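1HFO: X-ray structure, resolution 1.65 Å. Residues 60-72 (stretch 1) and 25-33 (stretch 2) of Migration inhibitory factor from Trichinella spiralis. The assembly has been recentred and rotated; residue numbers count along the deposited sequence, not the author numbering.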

ATOM      1  N   THR A  60       0.413  -7.577  -0.982  1.00 18.22           N
ATOM      2  CA  THR A  60      -0.974  -7.757  -1.349  1.00 18.34           C
ATOM      3  C   THR A  60      -1.062  -8.320  -2.747  1.00 13.44           C
ATOM      4  O   THR A  60      -0.238  -7.987  -3.575  1.00 17.98           O
ATOM      5  CB  THR A  60      -1.684  -6.375  -1.344  1.00 17.06           C
ATOM      6  OG1 THR A  60      -1.583  -5.792  -0.037  1.00 26.14           O
ATOM      7  CG2 THR A  60      -3.155  -6.498  -1.730  1.00 20.14           C
ATOM      8  N   LEU A  61      -2.026  -9.194  -2.985  1.00 17.95           N
ATOM      9  CA  LEU A  61      -2.285  -9.703  -4.325  1.00 18.59           C
ATOM     10  C   LEU A  61      -3.733  -9.317  -4.600  1.00 17.47           C
ATOM     11  O   LEU A  61      -4.646  -9.830  -3.953  1.00 18.20           O
ATOM     12  CB  LEU A  61      -2.138 -11.229  -4.403  1.00 21.10           C
ATOM     13  CG  LEU A  61      -2.584 -11.761  -5.768  1.00 22.64           C
ATOM     14  CD1 LEU A  61      -1.548 -11.310  -6.779  1.00 18.27           C
ATOM     15  CD2 LEU A  61      -2.732 -13.272  -5.781  1.00 24.37           C
ATOM     16  N   MET A  62      -3.963  -8.396  -5.538  1.00 17.21           N
ATOM     17  CA  MET A  62      -5.334  -8.002  -5.839  1.00 15.95           C
ATOM     18  C   MET A  62      -5.672  -8.335  -7.287  1.00 18.51           C
ATOM     19  O   MET A  62      -4.811  -8.285  -8.165  1.00 19.72           O
ATOM     20  CB  MET A  62      -5.543  -6.510  -5.571  1.00 19.43           C
ATOM     21  CG  MET A  62      -4.599  -5.595  -6.287  1.00 22.03           C
ATOM     22  SD  MET A  62      -4.905  -3.866  -5.772  1.00 28.76           S
ATOM     23  CE  MET A  62      -3.447  -3.511  -4.815  1.00 27.10           C
ATOM     24  N   SER A  63      -6.928  -8.688  -7.523  1.00 15.72           N
ATOM     25  CA  SER A  63      -7.371  -9.046  -8.867  1.00 14.92           C
ATOM     26  C   SER A  63      -8.879  -9.036  -8.991  1.00 16.29           C
ATOM     27  O   SER A  63      -9.596  -9.280  -8.013  1.00 15.83           O
ATOM     28  CB  SER A  63      -6.841 -10.447  -9.214  1.00 17.46           C
ATOM     29  OG  SER A  63      -7.255 -10.852 -10.499  1.00 25.50           O
ATOM     30  N   ILE A  64      -9.380  -8.761 -10.193  1.00 19.53           N
ATOM     31  CA  ILE A  64     -10.817  -8.777 -10.392  1.00 18.16           C
ATOM     32  C   ILE A  64     -11.149 -10.242 -10.682  1.00 22.36           C
ATOM     33  O   ILE A  64     -10.961 -10.726 -11.793  1.00 26.30           O
ATOM     34  CB  ILE A  64     -11.238  -7.883 -11.590  1.00 18.17           C
ATOM     35  CG1 ILE A  64     -10.825  -6.434 -11.302  1.00 16.71           C
ATOM     36  CG2 ILE A  64     -12.703  -8.053 -11.850  1.00 20.24           C
ATOM     37  CD1 ILE A  64     -10.772  -5.519 -12.539  1.00 18.07           C
ATOM     38  N   GLY A  65     -11.598 -10.951  -9.654  1.00 25.55           N
ATOM     39  CA  GLY A  65     -11.913 -12.357  -9.819  1.00 26.58           C
ATOM     40  C   GLY A  65     -10.703 -13.253  -9.594  1.00 27.48           C
ATOM     41  O   GLY A  65      -9.552 -12.806  -9.577  1.00 28.33           O
ATOM     42  N   GLY A  66     -10.965 -14.538  -9.414  1.00 30.33           N
ATOM     43  CA  GLY A  66      -9.881 -15.477  -9.190  1.00 30.48           C
ATOM     44  C   GLY A  66      -9.448 -15.542  -7.744  1.00 32.17           C
ATOM     45  O   GLY A  66      -8.716 -16.452  -7.349  1.00 30.92           O
ATOM     46  N   ILE A  67      -9.892 -14.573  -6.948  1.00 31.21           N
ATOM     47  CA  ILE A  67      -9.547 -14.531  -5.533  1.00 31.07           C
ATOM     48  C   ILE A  67     -10.810 -14.652  -4.695  1.00 33.33           C
ATOM     49  O   ILE A  67     -11.782 -13.917  -4.896  1.00 33.66           O
ATOM     50  CB  ILE A  67      -8.808 -13.214  -5.165  1.00 32.40           C
ATOM     51  CG1 ILE A  67      -7.385 -13.244  -5.736  1.00 35.33           C
ATOM     52  CG2 ILE A  67      -8.767 -13.027  -3.649  1.00 29.74           C
ATOM     53  CD1 ILE A  67      -6.569 -12.003  -5.428  1.00 33.64           C
ATOM     54  N   GLU A  68     -10.789 -15.597  -3.763  1.00 33.61           N
ATOM     55  CA  GLU A  68     -11.911 -15.839  -2.877  1.00 34.61           C
ATOM     56  C   GLU A  68     -11.473 -16.867  -1.852  1.00 35.67           C
ATOM     57  O   GLU A  68     -10.514 -17.604  -2.076  1.00 33.93           O
ATOM     58  CB  GLU A  68     -13.124 -16.364  -3.654  1.00 34.30           C
ATOM     59  CG  GLU A  68     -12.910 -17.718  -4.310  1.00 39.84           C
ATOM     60  CD  GLU A  68     -14.178 -18.275  -4.934  1.00 44.88           C
ATOM     61  OE1 GLU A  68     -15.189 -18.396  -4.208  1.00 49.25           O
ATOM     62  OE2 GLU A  68     -14.167 -18.599  -6.143  1.00 47.89           O
ATOM     63  N   PRO A  69     -12.165 -16.920  -0.704  1.00 38.48           N
ATOM     64  CA  PRO A  69     -11.862 -17.856   0.379  1.00 40.12           C
ATOM     65  C   PRO A  69     -11.544 -19.283  -0.076  1.00 39.49           C
ATOM     66  O   PRO A  69     -10.552 -19.865   0.352  1.00 41.36           O
ATOM     67  CB  PRO A  69     -13.122 -17.792   1.236  1.00 40.08           C
ATOM     68  CG  PRO A  69     -13.481 -16.337   1.139  1.00 41.38           C
ATOM     69  CD  PRO A  69     -13.321 -16.072  -0.350  1.00 40.68           C
ATOM     70  N   SER A  70     -12.380 -19.828  -0.955  1.00 41.06           N
ATOM     71  CA  SER A  70     -12.203 -21.194  -1.437  1.00 41.84           C
ATOM     72  C   SER A  70     -11.019 -21.377  -2.378  1.00 41.87           C
ATOM     73  O   SER A  70     -10.878 -22.434  -2.996  1.00 44.76           O
ATOM     74  CB  SER A  70     -13.476 -21.679  -2.142  1.00 44.97           C
ATOM     75  OG  SER A  70     -13.569 -21.165  -3.461  1.00 49.95           O
ATOM     76  N   ARG A  71     -10.169 -20.360  -2.491  1.00 39.04           N
ATOM     77  CA  ARG A  71      -9.012 -20.457  -3.371  1.00 34.69           C
ATOM     78  C   ARG A  71      -7.732 -19.876  -2.809  1.00 30.25           C
ATOM     79  O   ARG A  71      -6.641 -20.212  -3.265  1.00 28.52           O
ATOM     80  CB  ARG A  71      -9.315 -19.784  -4.706  1.00 35.60           C
ATOM     81  CG  ARG A  71     -10.256 -20.581  -5.579  1.00 38.21           C
ATOM     82  CD  ARG A  71     -10.362 -19.978  -6.951  1.00 42.09           C
ATOM     83  NE  ARG A  71      -9.050 -19.766  -7.563  1.00 47.25           N
ATOM     84  CZ  ARG A  71      -8.882 -19.293  -8.794  1.00 49.55           C
ATOM     85  NH1 ARG A  71      -9.943 -18.993  -9.531  1.00 51.41           N
ATOM     86  NH2 ARG A  71      -7.664 -19.109  -9.288  1.00 50.85           N
ATOM     87  N   ASN A  72      -7.861 -18.999  -1.821  1.00 29.02           N
ATOM     88  CA  ASN A  72      -6.699 -18.346  -1.245  1.00 28.08           C
ATOM     89  C   ASN A  72      -5.677 -19.259  -0.599  1.00 27.24           C
ATOM     90  O   ASN A  72      -4.504 -18.910  -0.528  1.00 26.87           O
ATOM     91  CB  ASN A  72      -7.140 -17.257  -0.262  1.00 25.96           C
ATOM     92  CG  ASN A  72      -7.897 -16.130  -0.959  1.00 24.91           C
ATOM     93  OD1 ASN A  72      -7.644 -15.858  -2.135  1.00 27.30           O
ATOM     94  ND2 ASN A  72      -8.818 -15.475  -0.248  1.00 24.26           N
TER
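Stretch 2 25-33: LVGNILSKP

The most unusual feature of this contact is a pair of consecutive glycines, Gly 65 and Gly 66, both at positive phi (88° and 84°), in the turn that follows a strand. At these backbone angles a CB on either residue would be jammed against the carbonyl O of the residue before, so each is called for by its own conformation. At Gly 66 a second restriction applies, since an ideal CB would point toward stretch 2 and lie only 3.3 Å from CD2 of Leu 30. The bare backbone there instead allows the CA atoms of Gly 66 and Leu 30 to approach to 5.1 Å, with Gly 66 O 3.7 Å from Leu 30 CD2.

The example illustrates how a helix packs on a strand at one end of the contact and on a loop at the other. Residues 25-30 are the last part of a helix that begins earlier in the chain, while Thr 60 to Ser 63 are extended. Their N-to-C directions differ by 51°, closer to parallel than to antiparallel, with a signed crossing angle of -51° and a closest approach of 11.0 Å between axes, a gap filled by side chains. Alternation along the strand sets the pattern: Leu 61 and Ser 63 point toward the helix, Met 62 away. Leu 61, with chi1 t and chi2 p, places CD1 4.0 Å from Val 26 CG1, and its CD2 lies 4.3 Å from both Ile 29 CD1 and Leu 30 CD1.

Leu 30 has the largest area covered across the contact. Its CA-to-CB bond points sideways, but its m,t rotamer carries the end of the side chain nearer to stretch 1. There the two methyls serve different neighbours: CD1 lies 3.6 Å from Ser 63 CB, whereas CD2 rests 3.7 Å from Ile 67 CG1 and against the glycine turn.

Ser 31 then leaves helical geometry with positive phi, and the chain turns into Lys 32, whose N donates to Gly 27 O at 3.0 Å. The Lys 32 side chain reaches back to stretch 1, where NZ donates a hydrogen bond to Ile 64 O at 2.8 Å, the one direct hydrogen bond between the stretches. Nearby, Ser 63 OG braces the turn from within by donating to Gly 65 O at 3.2 Å.

The CA-to-CB bond of Arg 71, beyond the loop, points toward stretch 2. Its NH2 comes within 2.8 Å of Ile 29 O, near the guanidinium plane, but the angle is poor for a hydrogen bond. Water 1 supplies a better-aligned link, accepting from Arg 71 NH2 at 2.9 Å and hydrogen-bonding to Ser 31 OG at 2.6 Å.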

ATOM      1  N   LEU A  25       3.824 -16.550 -12.529  1.00 18.28           N
ATOM      2  CA  LEU A  25       3.062 -17.254 -11.509  1.00 19.22           C
ATOM      3  C   LEU A  25       1.706 -16.607 -11.204  1.00 19.80           C
ATOM      4  O   LEU A  25       0.696 -17.300 -11.078  1.00 21.15           O
ATOM      5  CB  LEU A  25       3.883 -17.342 -10.221  1.00 17.65           C
ATOM      6  CG  LEU A  25       3.210 -18.102  -9.080  1.00 26.34           C
ATOM      7  CD1 LEU A  25       2.964 -19.542  -9.478  1.00 25.97           C
ATOM      8  CD2 LEU A  25       4.097 -18.020  -7.851  1.00 22.21           C
ATOM      9  N   VAL A  26       1.700 -15.282 -11.082  1.00 19.91           N
ATOM     10  CA  VAL A  26       0.459 -14.576 -10.790  1.00 18.84           C
ATOM     11  C   VAL A  26      -0.569 -14.781 -11.901  1.00 18.06           C
ATOM     12  O   VAL A  26      -1.730 -15.044 -11.637  1.00 20.79           O
ATOM     13  CB  VAL A  26       0.706 -13.068 -10.625  1.00 16.52           C
ATOM     14  CG1 VAL A  26      -0.639 -12.353 -10.491  1.00 18.44           C
ATOM     15  CG2 VAL A  26       1.566 -12.802  -9.384  1.00 19.77           C
ATOM     16  N   GLY A  27      -0.141 -14.646 -13.149  1.00 18.84           N
ATOM     17  CA  GLY A  27      -1.064 -14.815 -14.258  1.00 19.48           C
ATOM     18  C   GLY A  27      -1.570 -16.236 -14.352  1.00 23.54           C
ATOM     19  O   GLY A  27      -2.755 -16.493 -14.562  1.00 24.80           O
ATOM     20  N   ASN A  28      -0.659 -17.180 -14.194  1.00 26.29           N
ATOM     21  CA  ASN A  28      -1.060 -18.561 -14.272  1.00 28.00           C
ATOM     22  C   ASN A  28      -2.026 -18.938 -13.126  1.00 27.50           C
ATOM     23  O   ASN A  28      -3.039 -19.585 -13.384  1.00 29.08           O
ATOM     24  CB  ASN A  28       0.193 -19.471 -14.335  1.00 33.18           C
ATOM     25  CG  ASN A  28       1.063 -19.213 -15.604  1.00 35.65           C
ATOM     26  OD1 ASN A  28       0.539 -18.948 -16.693  1.00 30.27           O
ATOM     27  ND2 ASN A  28       2.393 -19.316 -15.457  1.00 32.34           N
ATOM     28  N   ILE A  29      -1.777 -18.518 -11.880  1.00 25.54           N
ATOM     29  CA  ILE A  29      -2.703 -18.894 -10.804  1.00 26.12           C
ATOM     30  C   ILE A  29      -4.066 -18.202 -10.835  1.00 26.31           C
ATOM     31  O   ILE A  29      -5.054 -18.762 -10.364  1.00 27.84           O
ATOM     32  CB  ILE A  29      -2.119 -18.689  -9.376  1.00 26.55           C
ATOM     33  CG1 ILE A  29      -1.956 -17.203  -9.072  1.00 23.03           C
ATOM     34  CG2 ILE A  29      -0.797 -19.424  -9.236  1.00 29.36           C
ATOM     35  CD1 ILE A  29      -1.538 -16.915  -7.643  1.00 27.84           C
ATOM     36  N   LEU A  30      -4.124 -16.980 -11.360  1.00 25.60           N
ATOM     37  CA  LEU A  30      -5.390 -16.257 -11.440  1.00 24.76           C
ATOM     38  C   LEU A  30      -6.019 -16.437 -12.818  1.00 27.93           C
ATOM     39  O   LEU A  30      -7.141 -16.014 -13.047  1.00 27.46           O
ATOM     40  CB  LEU A  30      -5.180 -14.765 -11.168  1.00 24.27           C
ATOM     41  CG  LEU A  30      -4.668 -14.399  -9.780  1.00 24.42           C
ATOM     42  CD1 LEU A  30      -4.326 -12.926  -9.732  1.00 25.35           C
ATOM     43  CD2 LEU A  30      -5.734 -14.750  -8.738  1.00 27.29           C
ATOM     44  N   SER A  31      -5.298 -17.087 -13.725  1.00 27.07           N
ATOM     45  CA  SER A  31      -5.793 -17.309 -15.085  1.00 28.11           C
ATOM     46  C   SER A  31      -6.073 -16.000 -15.814  1.00 28.30           C
ATOM     47  O   SER A  31      -7.122 -15.831 -16.451  1.00 29.85           O
ATOM     48  CB  SER A  31      -7.053 -18.185 -15.065  1.00 31.91           C
ATOM     49  OG  SER A  31      -6.730 -19.514 -14.677  1.00 38.37           O
ATOM     50  N   LYS A  32      -5.132 -15.063 -15.702  1.00 24.14           N
ATOM     51  CA  LYS A  32      -5.247 -13.775 -16.377  1.00 24.52           C
ATOM     52  C   LYS A  32      -4.094 -13.626 -17.365  1.00 21.94           C
ATOM     53  O   LYS A  32      -3.040 -14.226 -17.190  1.00 21.85           O
ATOM     54  CB  LYS A  32      -5.197 -12.613 -15.375  1.00 24.89           C
ATOM     55  CG  LYS A  32      -6.431 -12.520 -14.484  1.00 29.95           C
ATOM     56  CD  LYS A  32      -7.683 -12.411 -15.328  1.00 29.70           C
ATOM     57  CE  LYS A  32      -8.924 -12.274 -14.459  1.00 34.02           C
ATOM     58  NZ  LYS A  32      -8.972 -10.949 -13.791  1.00 29.12           N
ATOM     59  N   PRO A  33      -4.280 -12.814 -18.408  1.00 20.89           N
ATOM     60  CA  PRO A  33      -3.195 -12.643 -19.376  1.00 23.12           C
ATOM     61  C   PRO A  33      -2.038 -11.897 -18.740  1.00 23.16           C
ATOM     62  O   PRO A  33      -2.239 -10.989 -17.931  1.00 23.41           O
ATOM     63  CB  PRO A  33      -3.845 -11.830 -20.507  1.00 23.72           C
ATOM     64  CG  PRO A  33      -5.327 -12.054 -20.315  1.00 24.13           C
ATOM     65  CD  PRO A  33      -5.479 -12.065 -18.822  1.00 23.50           C
TER
HETATM   66  O   HOH W   1      -7.367 -19.071 -12.213  1.00 57.32           O